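Local coordinates for mandelate racemase/muconate lactonizing protein (Thermobispora bispora, PDB 3VC5) that probably catalyses the magnesium-dependent dehydration of D-glucarate to 5-dehydro-4-deoxy-D-glucarate, as a member of the enolase superfamily, at residues Lys209-Val214 and Asp239-Trp244; Thr248-Gly253 and Ala277-Met282; Glu261-Pro266 and Met282-Asn287; Met273-Ala278 and Val300-Ile305; Val307-His312 and Glu334-Ser339. All coordinates share one frame; numbering follows the deposited sequence.

Contact 1 of 5, residues Lys209-Val214 and Asp239-Trp244; sequences KLKGGV and DPNAAW. With PO4 (phosphate ion), chain B.
K211 and D239 pair as neighbours on parallel strands 208-211 and 236-239 of the enolase-superfamily barrel, where active-site groups gather at the C-terminal strand ends. K211, the predicted proton acceptor, can be followed outward. From CB the chain runs to CG, anti to the backbone N (chi1 -172°), and bends at the next two torsions; CD then passes 3.4 Å from N241 OD1, and CE lies 3.3 Å from the same oxygen. NZ donates to N241 OD1 in the carbonyl plane, on a lone pair, at 2.7 Å. It also forms a salt bridge with D239 OD2, met from above the carboxylate plane at 3.1 Å, and donates to O4 of the phosphate; Y167 is a further partner. D239, a magnesium ligand, receives a weaker bond from K209, whose extended chain also reaches E264. An Asx turn, N241 N to D239 OD1, overlaps a type I' turn from P240 to A243. A CB at G213 would clash with P240 O, and G213 CA lies 3.6 Å from A243 CB.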
# COMPACT_ATOMS: atom_id res chain seq x y z
N LYS A 209 -10.41 -10.83 -24.51
CA LYS A 209 -11.52 -10.93 -23.58
C LYS A 209 -12.81 -10.87 -24.37
O LYS A 209 -12.94 -10.08 -25.30
CB LYS A 209 -11.48 -9.74 -22.62
CG LYS A 209 -12.61 -9.68 -21.65
CD LYS A 209 -12.46 -8.48 -20.75
CE LYS A 209 -13.48 -8.64 -19.61
NZ LYS A 209 -13.46 -7.56 -18.66
N LEU A 210 -13.77 -11.72 -24.01
CA LEU A 210 -15.09 -11.63 -24.60
C LEU A 210 -16.08 -11.21 -23.55
O LEU A 210 -16.22 -11.90 -22.51
CB LEU A 210 -15.52 -12.99 -25.18
CG LEU A 210 -16.94 -13.08 -25.78
CD1 LEU A 210 -17.18 -12.03 -26.89
CD2 LEU A 210 -17.25 -14.49 -26.31
N LYS A 211 -16.80 -10.12 -23.83
CA LYS A 211 -17.94 -9.71 -23.00
C LYS A 211 -19.10 -10.65 -23.26
O LYS A 211 -19.59 -10.72 -24.38
CB LYS A 211 -18.37 -8.28 -23.38
CG LYS A 211 -19.42 -7.68 -22.47
CD LYS A 211 -18.82 -7.52 -21.05
CE LYS A 211 -18.83 -6.13 -20.57
NZ LYS A 211 -18.21 -6.11 -19.19
N GLY A 212 -19.56 -11.34 -22.21
CA GLY A 212 -20.69 -12.27 -22.35
C GLY A 212 -21.95 -11.83 -21.58
O GLY A 212 -22.15 -10.62 -21.32
N GLY A 213 -22.79 -12.80 -21.22
CA GLY A 213 -24.07 -12.53 -20.56
C GLY A 213 -25.10 -11.97 -21.53
O GLY A 213 -26.08 -11.34 -21.14
N VAL A 214 -24.85 -12.18 -22.83
CA VAL A 214 -25.69 -11.63 -23.87
C VAL A 214 -26.48 -12.74 -24.55
O VAL A 214 -27.70 -12.63 -24.72
CB VAL A 214 -24.80 -10.91 -24.91
CG1 VAL A 214 -25.61 -10.45 -26.13
CG2 VAL A 214 -24.05 -9.75 -24.26
N ASP A 239 -16.43 -12.91 -19.78
CA ASP A 239 -16.96 -12.03 -18.74
C ASP A 239 -18.49 -11.87 -18.83
O ASP A 239 -18.98 -10.95 -19.48
CB ASP A 239 -16.28 -10.65 -18.86
CG ASP A 239 -16.79 -9.65 -17.85
OD1 ASP A 239 -17.44 -10.05 -16.84
OD2 ASP A 239 -16.54 -8.45 -18.08
N PRO A 240 -19.26 -12.76 -18.17
CA PRO A 240 -20.72 -12.64 -18.24
C PRO A 240 -21.37 -11.61 -17.28
O PRO A 240 -22.60 -11.50 -17.26
CB PRO A 240 -21.22 -14.06 -17.90
CG PRO A 240 -20.01 -14.93 -17.87
CD PRO A 240 -18.84 -14.05 -17.60
N ASN A 241 -20.57 -10.85 -16.52
CA ASN A 241 -21.11 -9.86 -15.58
C ASN A 241 -22.27 -10.42 -14.72
O ASN A 241 -23.31 -9.77 -14.58
CB ASN A 241 -21.54 -8.57 -16.28
CG ASN A 241 -20.37 -7.72 -16.70
OD1 ASN A 241 -20.09 -7.57 -17.90
ND2 ASN A 241 -19.67 -7.12 -15.71
N ALA A 242 -22.05 -11.61 -14.18
CA ALA A 242 -22.94 -12.23 -13.19
C ALA A 242 -24.28 -12.71 -13.78
O ALA A 242 -25.27 -12.86 -13.06
CB ALA A 242 -23.17 -11.29 -12.01
N ALA A 243 -24.31 -12.92 -15.10
CA ALA A 243 -25.53 -13.36 -15.78
C ALA A 243 -25.93 -14.82 -15.52
O ALA A 243 -27.00 -15.23 -15.93
CB ALA A 243 -25.43 -13.11 -17.30
N TRP A 244 -25.07 -15.60 -14.85
CA TRP A 244 -25.33 -17.05 -14.75
C TRP A 244 -25.62 -17.49 -13.32
O TRP A 244 -25.15 -16.86 -12.36
CB TRP A 244 -24.15 -17.88 -15.26
CG TRP A 244 -23.72 -17.57 -16.68
CD1 TRP A 244 -24.47 -16.97 -17.66
CD2 TRP A 244 -22.45 -17.87 -17.27
NE1 TRP A 244 -23.73 -16.85 -18.82
CE2 TRP A 244 -22.49 -17.41 -18.61
CE3 TRP A 244 -21.28 -18.47 -16.80
CZ2 TRP A 244 -21.40 -17.56 -19.49
CZ3 TRP A 244 -20.20 -18.61 -17.68
CH2 TRP A 244 -20.27 -18.15 -19.00
P PO4 B . -19.02 -2.30 -19.86
O1 PO4 B . -20.19 -2.86 -20.57
O2 PO4 B . -18.32 -1.43 -20.87
O3 PO4 B . -19.44 -1.48 -18.71
O4 PO4 B . -18.19 -3.40 -19.41
O HOH W 1 -21.89 -8.48 -19.72

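Contact 2 of 5, residues Thr248-Gly253 and Ala277-Met282; sequences TSIRVG and AAEVPM
I250 and G253, one helical turn apart on helix 246-255, receive the loop that links helix 270-277 to strand 284-286, so that helix 246-255 is joined to the loop after the next helix of the barrel's outer shell. Apolar contact carries most of it. The I250 side chain crosses E279 at a slant, its CD1 reaching 3.8 Å from E279 CB, while CG2 rests near E279 CB and the E279 carbonyl oxygen. V280 points into the helix: its CG1, anti to the carbonyl carbon (chi1 -58°), comes within 3.7 Å of I250 CA and 3.9 Å of G253 CA. Replacing I250 by an alanine would probably open a gap beside the aliphatic part of E279 and leave that side chain less firmly placed.

Glycine is what permits the close approach, since a CB at G253 would run into V280 CG1. The polar element is modest: the E279 carboxylate turns away from I250 and forms a salt bridge with R254, farther along the same helix, so its methylene groups alone serve the apolar side.

Contacts to a backbone carbonyl complete the account. P281 CD lies 3.6 Å from G253 O. M282, with its chain folded at chi2 and chi3, brings its terminal methyl to the same oxygen, CE to G253 O being 3.1 Å.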
# COMPACT_ATOMS: atom_id res chain seq x y z
N THR A 248 -25.00 -23.29 -13.72
CA THR A 248 -24.56 -23.01 -15.08
C THR A 248 -23.10 -22.62 -15.16
O THR A 248 -22.37 -23.04 -16.08
CB THR A 248 -25.47 -21.93 -15.71
OG1 THR A 248 -26.78 -22.51 -15.88
CG2 THR A 248 -24.95 -21.44 -17.04
N SER A 249 -22.67 -21.79 -14.21
CA SER A 249 -21.28 -21.36 -14.18
C SER A 249 -20.33 -22.54 -14.08
O SER A 249 -19.27 -22.55 -14.71
CB SER A 249 -21.01 -20.41 -13.01
OG SER A 249 -21.84 -19.27 -13.13
N ILE A 250 -20.68 -23.51 -13.23
CA ILE A 250 -19.81 -24.65 -13.03
C ILE A 250 -19.75 -25.49 -14.31
O ILE A 250 -18.68 -25.98 -14.71
CB ILE A 250 -20.26 -25.49 -11.81
CG1 ILE A 250 -19.98 -24.69 -10.52
CG2 ILE A 250 -19.52 -26.81 -11.80
CD1 ILE A 250 -20.67 -25.28 -9.29
N ARG A 251 -20.90 -25.63 -14.97
CA ARG A 251 -20.96 -26.45 -16.18
C ARG A 251 -20.10 -25.79 -17.25
O ARG A 251 -19.33 -26.45 -17.93
CB ARG A 251 -22.42 -26.59 -16.64
CG ARG A 251 -22.64 -27.51 -17.83
CD ARG A 251 -24.12 -27.69 -18.11
NE ARG A 251 -24.75 -26.45 -18.57
CZ ARG A 251 -25.66 -25.77 -17.89
NH1 ARG A 251 -26.07 -26.20 -16.70
NH2 ARG A 251 -26.17 -24.65 -18.40
N VAL A 252 -20.20 -24.46 -17.38
CA VAL A 252 -19.41 -23.76 -18.40
C VAL A 252 -17.91 -23.77 -18.09
O VAL A 252 -17.08 -24.03 -18.98
CB VAL A 252 -19.90 -22.32 -18.62
CG1 VAL A 252 -18.92 -21.54 -19.53
CG2 VAL A 252 -21.29 -22.34 -19.24
N GLY A 253 -17.54 -23.46 -16.84
CA GLY A 253 -16.15 -23.50 -16.42
C GLY A 253 -15.52 -24.86 -16.70
O GLY A 253 -14.40 -24.96 -17.22
N ALA A 277 -16.02 -21.12 -7.76
CA ALA A 277 -14.56 -21.18 -7.84
C ALA A 277 -14.02 -22.52 -7.38
O ALA A 277 -13.01 -23.02 -7.90
CB ALA A 277 -13.93 -20.05 -7.04
N ALA A 278 -14.68 -23.10 -6.39
CA ALA A 278 -14.27 -24.37 -5.80
C ALA A 278 -14.49 -25.54 -6.76
O ALA A 278 -13.94 -26.64 -6.55
CB ALA A 278 -15.03 -24.61 -4.49
N GLU A 279 -15.29 -25.32 -7.81
CA GLU A 279 -15.72 -26.45 -8.68
C GLU A 279 -15.34 -26.29 -10.17
O GLU A 279 -15.72 -27.11 -11.02
CB GLU A 279 -17.22 -26.66 -8.56
CG GLU A 279 -17.65 -27.09 -7.16
CD GLU A 279 -17.14 -28.48 -6.81
OE1 GLU A 279 -16.60 -29.17 -7.70
OE2 GLU A 279 -17.27 -28.88 -5.63
N VAL A 280 -14.58 -25.23 -10.49
CA VAL A 280 -14.10 -25.02 -11.87
C VAL A 280 -12.58 -25.00 -11.91
O VAL A 280 -11.94 -24.68 -10.91
CB VAL A 280 -14.70 -23.74 -12.51
CG1 VAL A 280 -16.23 -23.82 -12.53
CG2 VAL A 280 -14.23 -22.49 -11.77
N PRO A 281 -12.00 -25.38 -13.06
CA PRO A 281 -10.53 -25.56 -13.10
C PRO A 281 -9.70 -24.31 -13.31
O PRO A 281 -8.48 -24.34 -13.07
CB PRO A 281 -10.32 -26.51 -14.28
CG PRO A 281 -11.55 -26.28 -15.16
CD PRO A 281 -12.67 -25.99 -14.22
N MET A 282 -10.32 -23.22 -13.74
CA MET A 282 -9.59 -21.97 -13.92
C MET A 282 -9.94 -21.00 -12.78
O MET A 282 -11.00 -21.13 -12.17
CB MET A 282 -9.90 -21.35 -15.29
CG MET A 282 -11.29 -20.76 -15.41
SD MET A 282 -12.59 -22.00 -15.63
CE MET A 282 -12.05 -22.87 -17.11

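Contact 3 of 5, residues Glu261-Pro266 and Met282-Asn287; sequences EYLEDP and MPLATN
The magnesium site of the barrel is built partly here, where E264 and N287, both magnesium ligands, stand at the ends of two parallel strands, with E264 OE2 and N287 OD1 3.1 Å apart. They are two acceptors, an arrangement consistent with a shared metal; K209 pairs with E264. Three backbone bonds tie the strands, from L263 N to P283 O, A285 N to L263 O and D265 N to A285 O. Strands 262-264 and 284-286, joined through helix 270-277, form a beta-alpha-beta crossover. On the E264 side A285 CB sits over a face of the Y262 ring, 3.4 Å from CD2, as a CH-pi contact. On the other, L263 and L284 lie side by side. D265 holds its carboxylate across the strand end through syn lone pairs: T286 OG1 donates to OD1 at 2.5 Å, and N287 N to OD2 at 2.9 Å. With an alanine at D265, N287 N would probably lose its acceptor and T286 OG1 its carboxylate partner.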
# COMPACT_ATOMS: atom_id res chain seq x y z
N GLU A 261 -7.73 -18.05 -19.33
CA GLU A 261 -6.80 -17.44 -18.38
C GLU A 261 -7.57 -17.30 -17.05
O GLU A 261 -7.04 -17.60 -15.97
CB GLU A 261 -6.35 -16.06 -18.89
CG GLU A 261 -5.39 -15.31 -17.98
CD GLU A 261 -5.04 -13.93 -18.50
OE1 GLU A 261 -5.78 -13.39 -19.35
OE2 GLU A 261 -4.00 -13.36 -18.05
N TYR A 262 -8.82 -16.83 -17.15
CA TYR A 262 -9.72 -16.74 -16.00
C TYR A 262 -11.18 -16.57 -16.46
O TYR A 262 -11.43 -16.16 -17.61
CB TYR A 262 -9.30 -15.64 -14.99
CG TYR A 262 -9.11 -14.21 -15.47
CD1 TYR A 262 -7.83 -13.63 -15.46
CD2 TYR A 262 -10.19 -13.41 -15.88
CE1 TYR A 262 -7.63 -12.32 -15.84
CE2 TYR A 262 -9.99 -12.07 -16.29
CZ TYR A 262 -8.70 -11.55 -16.25
OH TYR A 262 -8.45 -10.24 -16.62
N LEU A 263 -12.12 -16.93 -15.58
CA LEU A 263 -13.54 -16.76 -15.86
C LEU A 263 -14.00 -15.59 -14.96
O LEU A 263 -13.93 -15.67 -13.74
CB LEU A 263 -14.31 -18.07 -15.55
CG LEU A 263 -15.84 -18.05 -15.65
CD1 LEU A 263 -16.28 -17.60 -17.07
CD2 LEU A 263 -16.45 -19.44 -15.29
N GLU A 264 -14.47 -14.51 -15.57
CA GLU A 264 -14.68 -13.26 -14.85
C GLU A 264 -16.16 -13.09 -14.51
O GLU A 264 -17.01 -13.10 -15.40
CB GLU A 264 -14.24 -12.12 -15.78
CG GLU A 264 -14.26 -10.77 -15.18
CD GLU A 264 -13.68 -9.74 -16.14
OE1 GLU A 264 -12.70 -10.07 -16.83
OE2 GLU A 264 -14.20 -8.63 -16.21
N ASP A 265 -16.48 -12.97 -13.21
CA ASP A 265 -17.87 -12.73 -12.79
C ASP A 265 -18.93 -13.61 -13.46
O ASP A 265 -19.88 -13.11 -14.05
CB ASP A 265 -18.22 -11.26 -12.99
CG ASP A 265 -17.52 -10.39 -11.97
OD1 ASP A 265 -17.55 -10.79 -10.76
OD2 ASP A 265 -16.92 -9.37 -12.36
N PRO A 266 -18.77 -14.94 -13.35
CA PRO A 266 -19.84 -15.76 -13.94
C PRO A 266 -21.21 -15.60 -13.21
O PRO A 266 -22.26 -15.70 -13.84
CB PRO A 266 -19.31 -17.19 -13.79
CG PRO A 266 -18.29 -17.10 -12.70
CD PRO A 266 -17.66 -15.76 -12.84
N MET A 282 -10.32 -23.22 -13.74
CA MET A 282 -9.59 -21.97 -13.92
C MET A 282 -9.94 -21.00 -12.78
O MET A 282 -11.00 -21.13 -12.17
CB MET A 282 -9.90 -21.35 -15.29
CG MET A 282 -11.29 -20.76 -15.41
SD MET A 282 -12.59 -22.00 -15.63
CE MET A 282 -12.05 -22.87 -17.11
N PRO A 283 -9.04 -20.04 -12.49
CA PRO A 283 -9.36 -18.99 -11.51
C PRO A 283 -10.57 -18.14 -11.93
O PRO A 283 -10.81 -17.96 -13.14
CB PRO A 283 -8.12 -18.10 -11.50
CG PRO A 283 -7.04 -18.84 -12.25
CD PRO A 283 -7.72 -19.86 -13.13
N LEU A 284 -11.32 -17.63 -10.95
CA LEU A 284 -12.35 -16.63 -11.21
C LEU A 284 -11.74 -15.24 -10.98
O LEU A 284 -10.79 -15.09 -10.19
CB LEU A 284 -13.53 -16.79 -10.26
CG LEU A 284 -14.26 -18.13 -10.34
CD1 LEU A 284 -15.60 -18.05 -9.58
CD2 LEU A 284 -14.48 -18.58 -11.79
N ALA A 285 -12.29 -14.24 -11.68
CA ALA A 285 -11.90 -12.86 -11.49
C ALA A 285 -13.15 -12.05 -11.20
O ALA A 285 -14.26 -12.49 -11.49
CB ALA A 285 -11.25 -12.32 -12.79
N THR A 286 -12.98 -10.83 -10.68
CA THR A 286 -14.15 -9.99 -10.49
C THR A 286 -13.83 -8.50 -10.65
O THR A 286 -12.70 -8.05 -10.32
CB THR A 286 -14.80 -10.20 -9.08
OG1 THR A 286 -16.11 -9.64 -9.07
CG2 THR A 286 -13.97 -9.55 -7.99
N ASN A 287 -14.84 -7.75 -11.10
CA ASN A 287 -14.93 -6.32 -10.79
C ASN A 287 -16.35 -5.99 -10.33
O ASN A 287 -16.85 -4.88 -10.57
CB ASN A 287 -14.55 -5.44 -11.99
CG ASN A 287 -15.30 -5.82 -13.28
OD1 ASN A 287 -14.71 -6.42 -14.17
ND2 ASN A 287 -16.58 -5.43 -13.40

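Contact 4 of 5, residues Met273-Ala278 and Val300-Ile305; sequences MARVAA and VERRPI
M273 turns its CG anti to the carbonyl carbon (chi1 -74°) and folds again at the next two torsions, which curls CE back toward I305, 3.9 Å from CG2. R302 folds in a similar way, its chain bent at chi2 and chi3, and this lays one face of the guanidinium over A274 CB, with NH2 3.8 Å from that methyl; R275 CG stands at the guanidinium edge. The NH2 group also forms a salt bridge with D271, one turn back from R275 on the same helix, which probably helps hold the flat group in this pose. The small A274 allows the closeness. A274 CB comes within 3.4 Å of R302 O, and the CA atoms of A274 and P304 are 3.7 Å apart. Next to them M273 CB meets P304 CB at 3.6 Å, an apolar pair of a methylene against a pyrrolidine ring. The turn after helix 296-302 makes this possible, because R303, with positive phi (57°), leaves the helix and sends the chain on to P304. A water lies between A274 O and R303 O, 2.9 Å from each. P304 O is buried here with no hydrogen-bonding partner in the model. In the barrel the contact sets helix 270-277 against the end of helix 296-302 and the loop leading to strand 307-310, while M273, V276 and A277 rest on L284 of strand 284-286.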
# COMPACT_ATOMS: atom_id res chain seq x y z
N MET A 273 -19.97 -16.88 -6.14
CA MET A 273 -18.65 -16.91 -6.77
C MET A 273 -17.73 -17.92 -6.08
O MET A 273 -17.00 -18.66 -6.74
CB MET A 273 -18.03 -15.52 -6.73
CG MET A 273 -18.70 -14.60 -7.75
SD MET A 273 -18.10 -14.77 -9.45
CE MET A 273 -16.40 -14.20 -9.29
N ALA A 274 -17.77 -17.95 -4.75
CA ALA A 274 -16.91 -18.89 -3.99
C ALA A 274 -17.30 -20.34 -4.30
O ALA A 274 -16.44 -21.20 -4.44
CB ALA A 274 -17.00 -18.62 -2.52
N ARG A 275 -18.58 -20.61 -4.41
CA ARG A 275 -19.06 -21.95 -4.74
C ARG A 275 -18.67 -22.36 -6.12
O ARG A 275 -18.29 -23.48 -6.32
CB ARG A 275 -20.55 -22.05 -4.59
CG ARG A 275 -20.98 -21.81 -3.20
CD ARG A 275 -22.28 -22.40 -2.93
NE ARG A 275 -23.43 -21.71 -3.43
CZ ARG A 275 -24.40 -22.30 -4.11
NH1 ARG A 275 -25.43 -21.63 -4.52
NH2 ARG A 275 -24.34 -23.57 -4.40
N VAL A 276 -18.75 -21.45 -7.08
CA VAL A 276 -18.27 -21.75 -8.44
C VAL A 276 -16.76 -21.99 -8.45
O VAL A 276 -16.27 -22.96 -9.06
CB VAL A 276 -18.67 -20.62 -9.43
CG1 VAL A 276 -18.01 -20.82 -10.82
CG2 VAL A 276 -20.20 -20.54 -9.55
N ALA A 277 -16.02 -21.12 -7.76
CA ALA A 277 -14.56 -21.18 -7.84
C ALA A 277 -14.02 -22.52 -7.38
O ALA A 277 -13.01 -23.02 -7.90
CB ALA A 277 -13.93 -20.05 -7.04
N ALA A 278 -14.68 -23.10 -6.39
CA ALA A 278 -14.27 -24.37 -5.80
C ALA A 278 -14.49 -25.54 -6.76
O ALA A 278 -13.94 -26.64 -6.55
CB ALA A 278 -15.03 -24.61 -4.49
N VAL A 300 -11.16 -12.70 1.23
CA VAL A 300 -10.06 -13.54 1.65
C VAL A 300 -10.59 -14.80 2.36
O VAL A 300 -10.06 -15.90 2.21
CB VAL A 300 -9.07 -12.72 2.53
CG1 VAL A 300 -8.16 -13.66 3.38
CG2 VAL A 300 -8.25 -11.75 1.62
N GLU A 301 -11.66 -14.64 3.13
CA GLU A 301 -12.23 -15.76 3.86
C GLU A 301 -12.91 -16.77 2.94
O GLU A 301 -12.65 -17.96 3.06
CB GLU A 301 -13.24 -15.22 4.85
CG GLU A 301 -13.72 -16.16 5.87
CD GLU A 301 -14.51 -15.37 6.89
OE1 GLU A 301 -14.04 -15.24 8.04
OE2 GLU A 301 -15.55 -14.82 6.49
N ARG A 302 -13.74 -16.30 2.00
CA ARG A 302 -14.51 -17.23 1.14
C ARG A 302 -13.80 -17.64 -0.15
O ARG A 302 -14.12 -18.68 -0.76
CB ARG A 302 -15.85 -16.61 0.75
CG ARG A 302 -16.83 -16.39 1.89
CD ARG A 302 -17.28 -17.70 2.55
NE ARG A 302 -17.79 -18.71 1.60
CZ ARG A 302 -19.02 -18.71 1.07
NH1 ARG A 302 -19.90 -17.76 1.37
NH2 ARG A 302 -19.38 -19.70 0.23
N ARG A 303 -12.85 -16.82 -0.57
CA ARG A 303 -12.12 -17.04 -1.83
C ARG A 303 -13.05 -17.13 -3.06
O ARG A 303 -13.07 -18.13 -3.78
CB ARG A 303 -11.19 -18.25 -1.72
CG ARG A 303 -10.09 -18.07 -0.66
CD ARG A 303 -8.93 -17.22 -1.21
NE ARG A 303 -7.98 -16.73 -0.20
CZ ARG A 303 -6.81 -16.16 -0.52
NH1 ARG A 303 -6.47 -16.04 -1.80
NH2 ARG A 303 -5.98 -15.72 0.43
N PRO A 304 -13.82 -16.06 -3.31
CA PRO A 304 -14.62 -16.00 -4.54
C PRO A 304 -13.73 -15.81 -5.78
O PRO A 304 -14.18 -16.05 -6.90
CB PRO A 304 -15.46 -14.74 -4.33
CG PRO A 304 -14.61 -13.86 -3.45
CD PRO A 304 -13.91 -14.82 -2.51
N ILE A 305 -12.50 -15.35 -5.58
CA ILE A 305 -11.66 -15.00 -6.74
C ILE A 305 -10.21 -15.41 -6.54
O ILE A 305 -9.71 -15.49 -5.42
CB ILE A 305 -11.69 -13.51 -7.06
CG1 ILE A 305 -11.07 -12.72 -5.89
CG2 ILE A 305 -13.12 -13.06 -7.45
CD1 ILE A 305 -10.99 -11.20 -6.09
O HOH W 2 -13.85 -20.85 -3.29

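Contact 5 of 5, residues Val307-His312 and Glu334-Ser339; sequences VLLIDH and ELSMHS
D311 and H338 meet at the catalytic end of the two strands, where the contact is tightest: H338 ND1 donates to D311 OD2 at 2.6 Å, in the imidazole plane, onto the anti lone pair (N-H...O angle 164°). H338 is the predicted proton acceptor; with CG anti to its backbone N (chi1 164°), the ring is carried toward the carboxylate, and the in-plane bond to D311 probably fixes the ring's rotation. D311 OD1 caps H313 N. L309 packs on the histidine at about a right angle, L309 CB to H338 CB 3.7 Å. Four backbone bonds zip the strands, among them S336 N to L308 O at 2.9 Å, and L335 CD2 packs on I310 CB at 3.9 Å. The other end is looser: the exposed E334 side chain stands off, E334 CB 4.5 Å from V307 CG2, and turns its carboxylate to H362. In the barrel sheet strand 307-310 lies parallel between 284-286 and 334-337, with helices 318-330 and 344-355 packing against L335 and M337.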
# COMPACT_ATOMS: atom_id res chain seq x y z
N VAL A 307 -8.34 -13.68 -9.02
CA VAL A 307 -7.87 -12.49 -9.74
C VAL A 307 -8.80 -11.31 -9.45
O VAL A 307 -10.02 -11.42 -9.65
CB VAL A 307 -7.83 -12.72 -11.27
CG1 VAL A 307 -7.30 -11.47 -11.97
CG2 VAL A 307 -6.97 -13.94 -11.61
N LEU A 308 -8.24 -10.19 -8.99
CA LEU A 308 -9.01 -8.95 -8.81
C LEU A 308 -8.69 -8.02 -10.01
O LEU A 308 -7.51 -7.80 -10.30
CB LEU A 308 -8.59 -8.21 -7.53
CG LEU A 308 -9.31 -6.88 -7.30
CD1 LEU A 308 -10.83 -7.12 -7.17
CD2 LEU A 308 -8.74 -6.19 -6.05
N LEU A 309 -9.72 -7.48 -10.66
CA LEU A 309 -9.49 -6.41 -11.65
C LEU A 309 -9.53 -5.12 -10.83
O LEU A 309 -10.59 -4.72 -10.34
CB LEU A 309 -10.59 -6.39 -12.72
CG LEU A 309 -10.40 -7.36 -13.90
CD1 LEU A 309 -10.56 -8.83 -13.48
CD2 LEU A 309 -11.36 -7.02 -15.03
N ILE A 310 -8.38 -4.51 -10.64
CA ILE A 310 -8.30 -3.22 -9.96
C ILE A 310 -8.79 -2.14 -10.95
O ILE A 310 -8.84 -2.36 -12.18
CB ILE A 310 -6.83 -2.96 -9.54
CG1 ILE A 310 -6.73 -1.90 -8.46
CG2 ILE A 310 -5.98 -2.53 -10.74
CD1 ILE A 310 -7.36 -2.36 -7.14
N ASP A 311 -9.14 -0.98 -10.43
CA ASP A 311 -9.61 0.11 -11.28
C ASP A 311 -9.48 1.38 -10.47
O ASP A 311 -10.22 1.56 -9.48
CB ASP A 311 -11.05 -0.13 -11.77
CG ASP A 311 -11.54 0.97 -12.70
OD1 ASP A 311 -11.04 2.14 -12.56
OD2 ASP A 311 -12.48 0.72 -13.49
N HIS A 312 -8.51 2.22 -10.82
CA HIS A 312 -8.24 3.41 -10.00
C HIS A 312 -9.42 4.36 -9.97
O HIS A 312 -9.50 5.22 -9.07
CB HIS A 312 -6.98 4.14 -10.46
CG HIS A 312 -7.15 4.97 -11.71
ND1 HIS A 312 -6.86 4.48 -12.96
CD2 HIS A 312 -7.56 6.26 -11.88
CE1 HIS A 312 -7.09 5.42 -13.86
NE2 HIS A 312 -7.47 6.53 -13.23
N GLU A 334 -4.13 -12.44 -7.63
CA GLU A 334 -3.41 -11.73 -8.71
C GLU A 334 -4.21 -10.54 -9.22
O GLU A 334 -5.38 -10.42 -8.92
CB GLU A 334 -3.06 -12.70 -9.83
CG GLU A 334 -2.07 -13.71 -9.35
CD GLU A 334 -1.89 -14.84 -10.30
OE1 GLU A 334 -2.41 -14.76 -11.45
OE2 GLU A 334 -1.21 -15.80 -9.90
N LEU A 335 -3.55 -9.65 -9.96
CA LEU A 335 -4.21 -8.43 -10.43
C LEU A 335 -4.31 -8.31 -11.91
O LEU A 335 -3.32 -8.58 -12.64
CB LEU A 335 -3.51 -7.18 -9.90
CG LEU A 335 -4.33 -6.32 -8.91
CD1 LEU A 335 -4.61 -7.03 -7.64
CD2 LEU A 335 -3.62 -5.00 -8.61
N SER A 336 -5.49 -7.90 -12.35
CA SER A 336 -5.69 -7.42 -13.70
C SER A 336 -6.26 -6.01 -13.57
O SER A 336 -6.16 -5.40 -12.49
CB SER A 336 -6.65 -8.36 -14.45
OG SER A 336 -6.80 -7.97 -15.80
N MET A 337 -6.88 -5.47 -14.63
CA MET A 337 -7.41 -4.12 -14.53
C MET A 337 -8.68 -4.02 -15.34
O MET A 337 -8.70 -4.38 -16.51
CB MET A 337 -6.40 -3.09 -15.07
CG MET A 337 -6.79 -1.63 -14.81
SD MET A 337 -5.57 -0.40 -15.34
CE MET A 337 -4.21 -0.77 -14.21
N HIS A 338 -9.74 -3.50 -14.72
CA HIS A 338 -11.03 -3.27 -15.33
C HIS A 338 -11.03 -1.91 -16.04
O HIS A 338 -10.39 -0.93 -15.58
CB HIS A 338 -12.12 -3.32 -14.23
CG HIS A 338 -13.44 -2.72 -14.64
ND1 HIS A 338 -13.76 -1.38 -14.44
CD2 HIS A 338 -14.53 -3.29 -15.23
CE1 HIS A 338 -14.99 -1.16 -14.90
NE2 HIS A 338 -15.47 -2.30 -15.39
N SER A 339 -11.81 -1.84 -17.12
CA SER A 339 -11.96 -0.63 -17.91
C SER A 339 -13.45 -0.23 -18.01
O SER A 339 -14.34 -1.12 -18.02
CB SER A 339 -11.35 -0.87 -19.31
OG SER A 339 -11.62 0.22 -20.16

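How the contacts relate
The five contacts illustrate how a barrel divides labour between the catalytic ends of its strands and its outer layer. Contacts 1, 3 and 5 share one sheet and bring together the magnesium ligands and both predicted proton acceptors: K209 NZ of contact 1 reaches E264 OE2 of contact 3 at 2.8 Å, and N287 CG of contact 3 lies 3.3 Å from H338 CD2 of contact 5. Phosphate, bound by K211, sits about 5 Å, between nearest atoms, from the H338 side chain. Contacts 2 and 4 pack outside, sharing A277 and A278, and contact 4 reaches contact 3 where M273 O touches L284 CD1 at 3.2 Å. Centres of contacts 2 and 5 are about 21 Å apart.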